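Long-range contacts in stage II sporulation protein Q (PDB 3TUF), which forms with SpoIIIAH a channel between forespore and mother cell, takes part in forespore engulfment, and helps hold membrane proteins on the forespore side of the septum: residues S52-F57 with D85-D90; K92-S97 with G150-N155; Y129-E134 with G162-F167. One frame throughout, in Å; residues are numbered along the deposited sequence.

Contact 1 (S52-F57 with D85-D90); sequences SVVKKF and DLAEKD
The carbonyl oxygen of D85 takes two N-H donors, from V54 and K55, and a CA-H contact from V53. V54 N comes closest, at 2.6 Å from D85 O, in the carbonyl plane although the bond is somewhat bent (148° at the hydrogen). K55 N adds a long, weak hydrogen bond to the same atom, 3.4 Å from D85 O. Two consecutive residues facing one is the signature of a classic beta bulge, and it shifts the register of these antiparallel strands by one. Before the bulge, S52 and A87 form a hydrogen-bonded pair, S52 N lying 2.9 Å from A87 O; beyond it, D85 N donates to K55 O at 2.7 Å, on a lone pair. Beta-branched V53 suits its extended backbone, whereas V54 takes the near-helical conformation of the first bulge residue. V53 directs CG2 anti to its carbonyl carbon, so that it meets L86 CD2 at 3.7 Å, the two side chains crossing obliquely. V54 lies across D85 at about a right angle, its CG2 3.7 Å from D85 CB, and also touches the methyl of A87. K55 and D85 emerge side by side from the same face, yet their charges do not meet: NZ stays 4.8 Å from OD2. The lysine, bent at chi3 and chi4, instead carries its ammonium to L71 O and to a salt bridge with D160, while the carboxylate uses OD1 for H166 ND1 and OD2 for S161 OG. D85 and H166 match metal-ligand positions of M23 peptidases, whose HxxxD motif would place its histidine at S81; a serine there, and a carboxylate bonded directly to the imidazole, are consistent with a zinc site that has been degraded in this family member.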
loop_
_atom_site.group_PDB
_atom_site.type_symbol
_atom_site.label_atom_id
_atom_site.label_comp_id
_atom_site.label_asym_id
_atom_site.label_seq_id
_atom_site.Cartn_x
_atom_site.Cartn_y
_atom_site.Cartn_z
ATOM N N SER A 52 16.404 -18.565 38.766
ATOM C CA SER A 52 17.151 -18.386 37.527
ATOM C C SER A 52 16.297 -17.690 36.442
ATOM O O SER A 52 15.091 -17.752 36.473
ATOM C CB SER A 52 17.622 -19.742 37.030
ATOM O OG SER A 52 16.483 -20.564 36.841
ATOM N N VAL A 53 16.945 -17.011 35.504
ATOM C CA VAL A 53 16.281 -16.473 34.312
ATOM C C VAL A 53 15.827 -17.647 33.434
ATOM O O VAL A 53 16.642 -18.415 32.988
ATOM C CB VAL A 53 17.278 -15.623 33.523
ATOM C CG1 VAL A 53 16.643 -15.135 32.234
ATOM C CG2 VAL A 53 17.773 -14.426 34.362
ATOM N N VAL A 54 14.530 -17.822 33.210
ATOM C CA VAL A 54 14.081 -18.885 32.274
ATOM C C VAL A 54 13.645 -18.365 30.896
ATOM O O VAL A 54 13.314 -19.140 29.999
ATOM C CB VAL A 54 12.951 -19.708 32.847
ATOM C CG1 VAL A 54 13.526 -20.607 33.948
ATOM C CG2 VAL A 54 11.732 -18.754 33.294
ATOM N N LYS A 55 13.601 -17.045 30.755
ATOM C CA LYS A 55 13.503 -16.446 29.460
ATOM C C LYS A 55 14.099 -15.049 29.461
ATOM O O LYS A 55 13.938 -14.254 30.429
ATOM C CB LYS A 55 12.073 -16.429 28.950
ATOM C CG LYS A 55 11.963 -15.930 27.483
ATOM C CD LYS A 55 10.503 -15.425 27.149
ATOM C CE LYS A 55 9.461 -16.573 27.234
ATOM N NZ LYS A 55 10.039 -17.822 26.635
ATOM N N LYS A 56 14.802 -14.794 28.351
ATOM C CA LYS A 56 15.590 -13.572 28.106
ATOM C C LYS A 56 14.834 -12.625 27.171
ATOM O O LYS A 56 13.876 -13.051 26.488
ATOM C CB LYS A 56 16.956 -13.927 27.466
ATOM C CG LYS A 56 17.911 -14.650 28.367
ATOM C CD LYS A 56 19.153 -15.088 27.518
ATOM C CE LYS A 56 20.062 -16.019 28.336
ATOM N NZ LYS A 56 21.192 -16.614 27.540
ATOM N N PHE A 57 15.289 -11.362 27.164
ATOM C CA PHE A 57 14.751 -10.314 26.363
ATOM C C PHE A 57 15.213 -10.608 24.910
ATOM O O PHE A 57 16.338 -10.933 24.681
ATOM C CB PHE A 57 15.337 -9.025 26.914
ATOM C CG PHE A 57 15.030 -7.824 26.092
ATOM C CD1 PHE A 57 15.700 -7.590 24.899
ATOM C CD2 PHE A 57 14.070 -6.916 26.507
ATOM C CE1 PHE A 57 15.401 -6.420 24.098
ATOM C CE2 PHE A 57 13.754 -5.755 25.730
ATOM C CZ PHE A 57 14.402 -5.501 24.537
ATOM N N ASP A 85 12.105 -13.505 32.324
ATOM C CA ASP A 85 11.274 -14.312 33.192
ATOM C C ASP A 85 12.156 -15.025 34.190
ATOM O O ASP A 85 13.109 -15.711 33.815
ATOM C CB ASP A 85 10.514 -15.356 32.395
ATOM C CG ASP A 85 9.387 -14.725 31.511
ATOM O OD1 ASP A 85 9.094 -13.476 31.653
ATOM O OD2 ASP A 85 8.802 -15.493 30.688
ATOM N N LEU A 86 11.820 -14.886 35.460
ATOM C CA LEU A 86 12.572 -15.521 36.549
ATOM C C LEU A 86 11.709 -16.611 37.138
ATOM O O LEU A 86 10.501 -16.366 37.364
ATOM C CB LEU A 86 12.857 -14.482 37.636
ATOM C CG LEU A 86 13.905 -13.515 37.133
ATOM C CD1 LEU A 86 13.897 -12.189 37.937
ATOM C CD2 LEU A 86 15.336 -14.211 37.116
ATOM N N ALA A 87 12.277 -17.796 37.366
ATOM C CA ALA A 87 11.529 -18.871 38.111
ATOM C C ALA A 87 12.501 -19.585 39.057
ATOM O O ALA A 87 13.721 -19.534 38.813
ATOM C CB ALA A 87 10.821 -19.864 37.191
ATOM N N GLU A 88 11.957 -20.170 40.134
ATOM C CA GLU A 88 12.676 -20.892 41.179
ATOM C C GLU A 88 12.928 -22.325 40.677
ATOM O O GLU A 88 12.112 -22.843 39.888
ATOM C CB GLU A 88 11.822 -20.912 42.472
ATOM C CG GLU A 88 12.428 -21.683 43.713
ATOM C CD GLU A 88 12.058 -23.224 43.775
ATOM O OE1 GLU A 88 10.940 -23.615 43.349
ATOM O OE2 GLU A 88 12.887 -24.055 44.254
ATOM N N LYS A 89 14.038 -22.965 41.117
ATOM C CA LYS A 89 14.362 -24.313 40.616
ATOM C C LYS A 89 13.100 -25.203 40.467
ATOM O O LYS A 89 12.831 -25.716 39.394
ATOM C CB LYS A 89 15.443 -25.010 41.446
ATOM C CG LYS A 89 16.131 -26.261 40.725
ATOM C CD LYS A 89 15.479 -27.671 40.991
ATOM C CE LYS A 89 16.304 -28.563 41.945
ATOM N NZ LYS A 89 16.480 -27.988 43.321
ATOM N N ASP A 90 12.292 -25.351 41.508
ATOM C CA ASP A 90 11.178 -26.277 41.409
ATOM C C ASP A 90 9.857 -25.604 41.081
ATOM O O ASP A 90 8.806 -26.212 41.236
ATOM C CB ASP A 90 11.104 -27.114 42.678
ATOM C CG ASP A 90 12.260 -28.093 42.763
ATOM O OD1 ASP A 90 12.252 -29.087 42.002
ATOM O OD2 ASP A 90 13.199 -27.850 43.560
#

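Contact 2 (K92-S97 with G150-N155); sequences KDFDVS and GKSGKN
S152 N points nearly along the C=O axis of F94, 2.8 Å from F94 O and almost straight at 171°; the CA-H of K151 supplements that oxygen. V96 and G150 answer each other twice, V96 N lying 3.0 Å from G150 O and G150 N a longer 3.3 Å from V96 O, with each donor above the carbonyl plane of its acceptor. S152 turns its OG into the crowded position between its own N and carbonyl carbon, where it accepts from F94 N at 3.3 Å along a bent path; its stronger partner is N163 OD1. The same asparagine serves D93 OD1 through ND2. Strand 148-151 is the middle of a three-stranded antiparallel sheet, with 95-97 along one edge and 134-135 along the other. The K151 backbone bonds to S133 and E134, and S152 O accepts from S133 OG. On the face shared by D95 and K151, the lysine bends at chi3 and chi4 to bring NZ 2.5 Å from D95 OD1 in a salt bridge, its CD passing across D93 CB at 3.7 Å. F94 lays one ring face over S152 CB, a CH-pi contact 3.5 Å from carbon to centroid, and the ring also touches V45 and V165. An alanine in place of F94 would remove the ring and would probably loosen this packing. The K92 carbonyl oxygen lies in the ring plane at the edge.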
loop_
_atom_site.group_PDB
_atom_site.type_symbol
_atom_site.label_atom_id
_atom_site.label_comp_id
_atom_site.label_asym_id
_atom_site.label_seq_id
_atom_site.Cartn_x
_atom_site.Cartn_y
_atom_site.Cartn_z
ATOM N N LYS A 92 8.363 -23.152 42.604
ATOM C CA LYS A 92 7.584 -22.754 43.781
ATOM C C LYS A 92 7.424 -21.231 43.768
ATOM O O LYS A 92 8.234 -20.487 43.163
ATOM C CB LYS A 92 8.289 -23.154 45.084
ATOM C CG LYS A 92 8.521 -24.648 45.320
ATOM C CD LYS A 92 9.552 -24.877 46.448
ATOM C CE LYS A 92 10.095 -26.330 46.468
ATOM N NZ LYS A 92 10.867 -26.585 47.716
ATOM N N ASP A 93 6.386 -20.773 44.456
ATOM C CA ASP A 93 6.073 -19.365 44.598
ATOM C C ASP A 93 7.244 -18.633 45.189
ATOM O O ASP A 93 7.978 -19.215 46.001
ATOM C CB ASP A 93 4.902 -19.187 45.573
ATOM C CG ASP A 93 3.554 -19.433 44.930
ATOM O OD1 ASP A 93 3.466 -19.627 43.697
ATOM O OD2 ASP A 93 2.549 -19.431 45.658
ATOM N N PHE A 94 7.417 -17.360 44.854
ATOM C CA PHE A 94 8.440 -16.624 45.540
ATOM C C PHE A 94 8.091 -15.163 45.492
ATOM O O PHE A 94 7.211 -14.730 44.702
ATOM C CB PHE A 94 9.786 -16.902 44.861
ATOM C CG PHE A 94 9.826 -16.516 43.351
ATOM C CD1 PHE A 94 10.193 -15.194 42.972
ATOM C CD2 PHE A 94 9.504 -17.463 42.331
ATOM C CE1 PHE A 94 10.190 -14.790 41.607
ATOM C CE2 PHE A 94 9.525 -17.105 40.991
ATOM C CZ PHE A 94 9.867 -15.753 40.622
ATOM N N ASP A 95 8.751 -14.364 46.303
ATOM C CA ASP A 95 8.262 -13.014 46.498
ATOM C C ASP A 95 8.999 -12.171 45.542
ATOM O O ASP A 95 10.207 -12.320 45.394
ATOM C CB ASP A 95 8.487 -12.551 47.934
ATOM C CG ASP A 95 7.768 -13.489 48.995
ATOM O OD1 ASP A 95 6.498 -13.474 49.066
ATOM O OD2 ASP A 95 8.463 -14.220 49.745
ATOM N N VAL A 96 8.261 -11.318 44.848
ATOM C CA VAL A 96 8.841 -10.329 43.960
ATOM C C VAL A 96 8.970 -8.972 44.656
ATOM O O VAL A 96 8.078 -8.593 45.436
ATOM C CB VAL A 96 7.864 -10.163 42.839
ATOM C CG1 VAL A 96 8.103 -8.811 41.986
ATOM C CG2 VAL A 96 7.799 -11.450 42.029
ATOM N N SER A 97 10.021 -8.215 44.355
ATOM C CA SER A 97 10.201 -6.918 45.004
ATOM C C SER A 97 10.711 -5.862 44.080
ATOM O O SER A 97 11.286 -6.138 43.037
ATOM C CB SER A 97 11.178 -7.037 46.168
ATOM O OG SER A 97 12.319 -7.726 45.751
ATOM N N GLY A 150 4.795 -8.313 45.368
ATOM C CA GLY A 150 3.826 -9.339 44.958
ATOM C C GLY A 150 4.380 -10.726 45.055
ATOM O O GLY A 150 5.430 -10.899 45.683
ATOM N N LYS A 151 3.686 -11.713 44.467
ATOM C CA LYS A 151 4.180 -13.114 44.452
ATOM C C LYS A 151 4.218 -13.644 43.019
ATOM O O LYS A 151 3.339 -13.322 42.225
ATOM C CB LYS A 151 3.323 -14.074 45.305
ATOM C CG LYS A 151 4.173 -15.203 45.938
ATOM C CD LYS A 151 3.453 -16.088 46.967
ATOM C CE LYS A 151 3.256 -15.511 48.417
ATOM N NZ LYS A 151 4.501 -14.893 48.941
ATOM N N SER A 152 5.225 -14.462 42.704
ATOM C CA SER A 152 5.236 -15.099 41.422
ATOM C C SER A 152 3.921 -15.870 41.185
ATOM O O SER A 152 3.222 -16.274 42.127
ATOM C CB SER A 152 6.384 -16.077 41.353
ATOM O OG SER A 152 5.997 -17.344 41.881
ATOM N N GLY A 153 3.595 -16.069 39.906
ATOM C CA GLY A 153 2.509 -16.971 39.534
ATOM C C GLY A 153 2.590 -17.421 38.109
ATOM O O GLY A 153 3.419 -16.916 37.336
ATOM N N LYS A 154 1.729 -18.368 37.761
ATOM C CA LYS A 154 1.566 -18.765 36.368
ATOM C C LYS A 154 0.535 -17.858 35.686
ATOM O O LYS A 154 -0.270 -17.172 36.387
ATOM C CB LYS A 154 1.059 -20.201 36.207
ATOM C CG LYS A 154 1.463 -21.217 37.262
ATOM C CD LYS A 154 1.068 -22.537 36.653
ATOM C CE LYS A 154 1.005 -23.719 37.623
ATOM N NZ LYS A 154 2.185 -24.646 37.338
ATOM N N ASN A 155 0.492 -17.989 34.346
ATOM C CA ASN A 155 -0.044 -17.041 33.415
ATOM C C ASN A 155 -0.679 -17.700 32.272
ATOM O O ASN A 155 -0.253 -18.791 31.865
ATOM C CB ASN A 155 1.132 -16.397 32.699
ATOM C CG ASN A 155 1.000 -14.981 32.700
ATOM O OD1 ASN A 155 -0.058 -14.463 33.180
ATOM N ND2 ASN A 155 2.009 -14.292 32.240
#

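Contact 3 (Y129-E134 with G162-F167)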
loop_
_atom_site.group_PDB
_atom_site.type_symbol
_atom_site.label_atom_id
_atom_site.label_comp_id
_atom_site.label_asym_id
_atom_site.label_seq_id
_atom_site.Cartn_x
_atom_site.Cartn_y
_atom_site.Cartn_z
ATOM N N TYR A 129 6.209 -5.617 36.416
ATOM C CA TYR A 129 6.222 -6.924 37.025
ATOM C C TYR A 129 4.882 -7.467 36.723
ATOM O O TYR A 129 3.858 -6.769 36.946
ATOM C CB TYR A 129 6.360 -6.757 38.521
ATOM C CG TYR A 129 7.446 -5.768 38.901
ATOM C CD1 TYR A 129 7.215 -4.382 38.810
ATOM C CD2 TYR A 129 8.701 -6.212 39.335
ATOM C CE1 TYR A 129 8.191 -3.431 39.151
ATOM C CE2 TYR A 129 9.728 -5.266 39.680
ATOM C CZ TYR A 129 9.434 -3.875 39.573
ATOM O OH TYR A 129 10.405 -2.963 39.897
ATOM N N GLN A 130 4.852 -8.705 36.254
ATOM C CA GLN A 130 3.655 -9.202 35.622
ATOM C C GLN A 130 3.719 -10.697 35.736
ATOM O O GLN A 130 4.770 -11.210 36.002
ATOM C CB GLN A 130 3.663 -8.688 34.172
ATOM C CG GLN A 130 3.538 -9.754 33.124
ATOM C CD GLN A 130 3.432 -9.221 31.721
ATOM O OE1 GLN A 130 3.257 -7.980 31.496
ATOM N NE2 GLN A 130 3.542 -10.162 30.740
ATOM N N SER A 131 2.606 -11.412 35.564
ATOM C CA SER A 131 2.461 -12.852 35.990
ATOM C C SER A 131 2.332 -13.160 37.518
ATOM O O SER A 131 2.302 -14.354 37.942
ATOM C CB SER A 131 3.485 -13.781 35.355
ATOM O OG SER A 131 2.867 -15.068 35.195
ATOM N N LEU A 132 2.235 -12.080 38.319
ATOM C CA LEU A 132 1.989 -12.148 39.758
ATOM C C LEU A 132 0.640 -12.872 40.080
ATOM O O LEU A 132 -0.387 -12.697 39.344
ATOM C CB LEU A 132 1.971 -10.729 40.328
ATOM C CG LEU A 132 3.200 -9.883 39.978
ATOM C CD1 LEU A 132 3.350 -8.646 40.872
ATOM C CD2 LEU A 132 4.430 -10.708 40.112
ATOM N N SER A 133 0.701 -13.677 41.169
ATOM C CA SER A 133 -0.386 -14.403 41.826
ATOM C C SER A 133 -1.073 -13.469 42.770
ATOM O O SER A 133 -2.292 -13.596 43.006
ATOM C CB SER A 133 0.190 -15.438 42.781
ATOM O OG SER A 133 0.759 -16.525 42.090
ATOM N N GLU A 134 -0.265 -12.592 43.390
ATOM C CA GLU A 134 -0.737 -11.696 44.458
ATOM C C GLU A 134 -0.045 -10.400 44.330
ATOM O O GLU A 134 1.031 -10.321 43.734
ATOM C CB GLU A 134 -0.369 -12.201 45.869
ATOM C CG GLU A 134 -0.453 -13.742 46.096
ATOM C CD GLU A 134 -0.092 -14.118 47.528
ATOM O OE1 GLU A 134 -0.006 -13.141 48.360
ATOM O OE2 GLU A 134 0.101 -15.363 47.793
ATOM N N GLY A 162 6.285 -21.419 33.210
ATOM C CA GLY A 162 5.594 -21.857 34.425
ATOM C C GLY A 162 5.317 -20.772 35.459
ATOM O O GLY A 162 4.839 -19.655 35.176
ATOM N N ASN A 163 5.640 -21.117 36.693
ATOM C CA ASN A 163 5.390 -20.222 37.802
ATOM C C ASN A 163 6.544 -19.231 37.828
ATOM O O ASN A 163 7.678 -19.634 38.042
ATOM C CB ASN A 163 5.234 -21.041 39.081
ATOM C CG ASN A 163 5.106 -20.185 40.333
ATOM O OD1 ASN A 163 5.332 -18.977 40.346
ATOM N ND2 ASN A 163 4.750 -20.834 41.409
ATOM N N HIS A 164 6.272 -17.954 37.555
ATOM C CA HIS A 164 7.383 -16.990 37.370
ATOM C C HIS A 164 7.058 -15.536 37.619
ATOM O O HIS A 164 5.915 -15.200 37.891
ATOM C CB HIS A 164 7.844 -17.058 35.932
ATOM C CG HIS A 164 6.860 -16.462 34.946
ATOM N ND1 HIS A 164 5.689 -17.110 34.562
ATOM C CD2 HIS A 164 6.890 -15.293 34.254
ATOM C CE1 HIS A 164 5.043 -16.366 33.686
ATOM N NE2 HIS A 164 5.752 -15.260 33.481
ATOM N N VAL A 165 8.026 -14.642 37.474
ATOM C CA VAL A 165 7.643 -13.234 37.261
ATOM C C VAL A 165 8.231 -12.757 35.924
ATOM O O VAL A 165 9.380 -13.079 35.615
ATOM C CB VAL A 165 8.112 -12.318 38.430
ATOM C CG1 VAL A 165 9.660 -12.425 38.657
ATOM C CG2 VAL A 165 7.776 -10.892 38.177
ATOM N N HIS A 166 7.446 -12.044 35.110
ATOM C CA HIS A 166 7.995 -11.345 33.979
ATOM C C HIS A 166 8.419 -9.937 34.406
ATOM O O HIS A 166 7.639 -9.209 35.004
ATOM C CB HIS A 166 6.946 -11.225 32.896
ATOM C CG HIS A 166 7.435 -10.550 31.635
ATOM N ND1 HIS A 166 8.296 -11.161 30.753
ATOM C CD2 HIS A 166 7.171 -9.330 31.111
ATOM C CE1 HIS A 166 8.537 -10.353 29.729
ATOM N NE2 HIS A 166 7.879 -9.227 29.930
ATOM N N PHE A 167 9.649 -9.544 34.093
ATOM C CA PHE A 167 10.141 -8.275 34.546
ATOM C C PHE A 167 10.693 -7.415 33.387
ATOM O O PHE A 167 11.440 -7.894 32.501
ATOM C CB PHE A 167 11.235 -8.550 35.524
ATOM C CG PHE A 167 12.009 -7.342 35.905
ATOM C CD1 PHE A 167 11.408 -6.342 36.631
ATOM C CD2 PHE A 167 13.323 -7.210 35.527
ATOM C CE1 PHE A 167 12.082 -5.194 37.006
ATOM C CE2 PHE A 167 14.049 -6.046 35.895
ATOM C CZ PHE A 167 13.421 -5.024 36.639
HETATM O O HOH W 1 4.493 -13.068 31.220
#
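Three pairs of side chains run side by side between these segments, while S131 lies over a face of H164. Y129 and F167, a non-hydrogen-bonded pair, have their ring planes at 45°; Y129 CE2 comes 3.6 Å from F167 CE1, a slanted approach that fills space with flat hydrophobic groups while the tyrosine hydroxyl reaches T127 and the backbone of S99. On the other face, Q130 lies beside H166, its amide 35° from the imidazole plane and its CG 3.7 Å from H166 CB. The backbones of this pair are joined by H166 N to Q130 O at 2.9 Å, and by a weak return bond from Q130 N. Q130 NE2 donates a hydrogen bond to a water 3.1 Å away, which has a weak contact with H164 NE2. V165, with CG2 anti to its backbone N, sets that methyl 3.9 Å from L132 CD2. At S131 the chain turns a corner at positive phi, part of a G1 bulge facing Y115, and a small serine can slide its CB over one face of H164, 3.6 Å from the ring centroid. Its OG bonds to G153 O. The imidazole of H164 is kept from rotating by ND1, which donates to G162 O at 2.8 Å in the ring plane, nearly straight at 169°. H164 and H166 form the HxH motif of M23 peptidases. With D85 already at ND1, H166 gives NE2 to the carboxylate of E168; between two acidic partners it is likely to be stabilised as an imidazolium, a state poorly suited to binding a metal.

All three contacts lie in the M23-type fold. Contact 1 comes first and closes before the others open; contacts 2 and 3 then alternate, in the order 92-97, 129-134, 150-155, 162-167, so their segments interlock, with centres about 5 Å apart. Contact 1 lies about 12 Å from contact 2 and about 10 Å from contact 3, centre to centre. Contacts 1 and 3 share the large antiparallel sheet, where strands 84-88 and 165-171 are neighbours; contact 2 belongs to the small three-stranded sheet. The ring of F94, just before strand 95-97, packs on the backbone of L86 and A87. Contact 3 carries both HxH histidines and contact 1 supplies D85, so the large sheet probably preserves the remnant of a metal site.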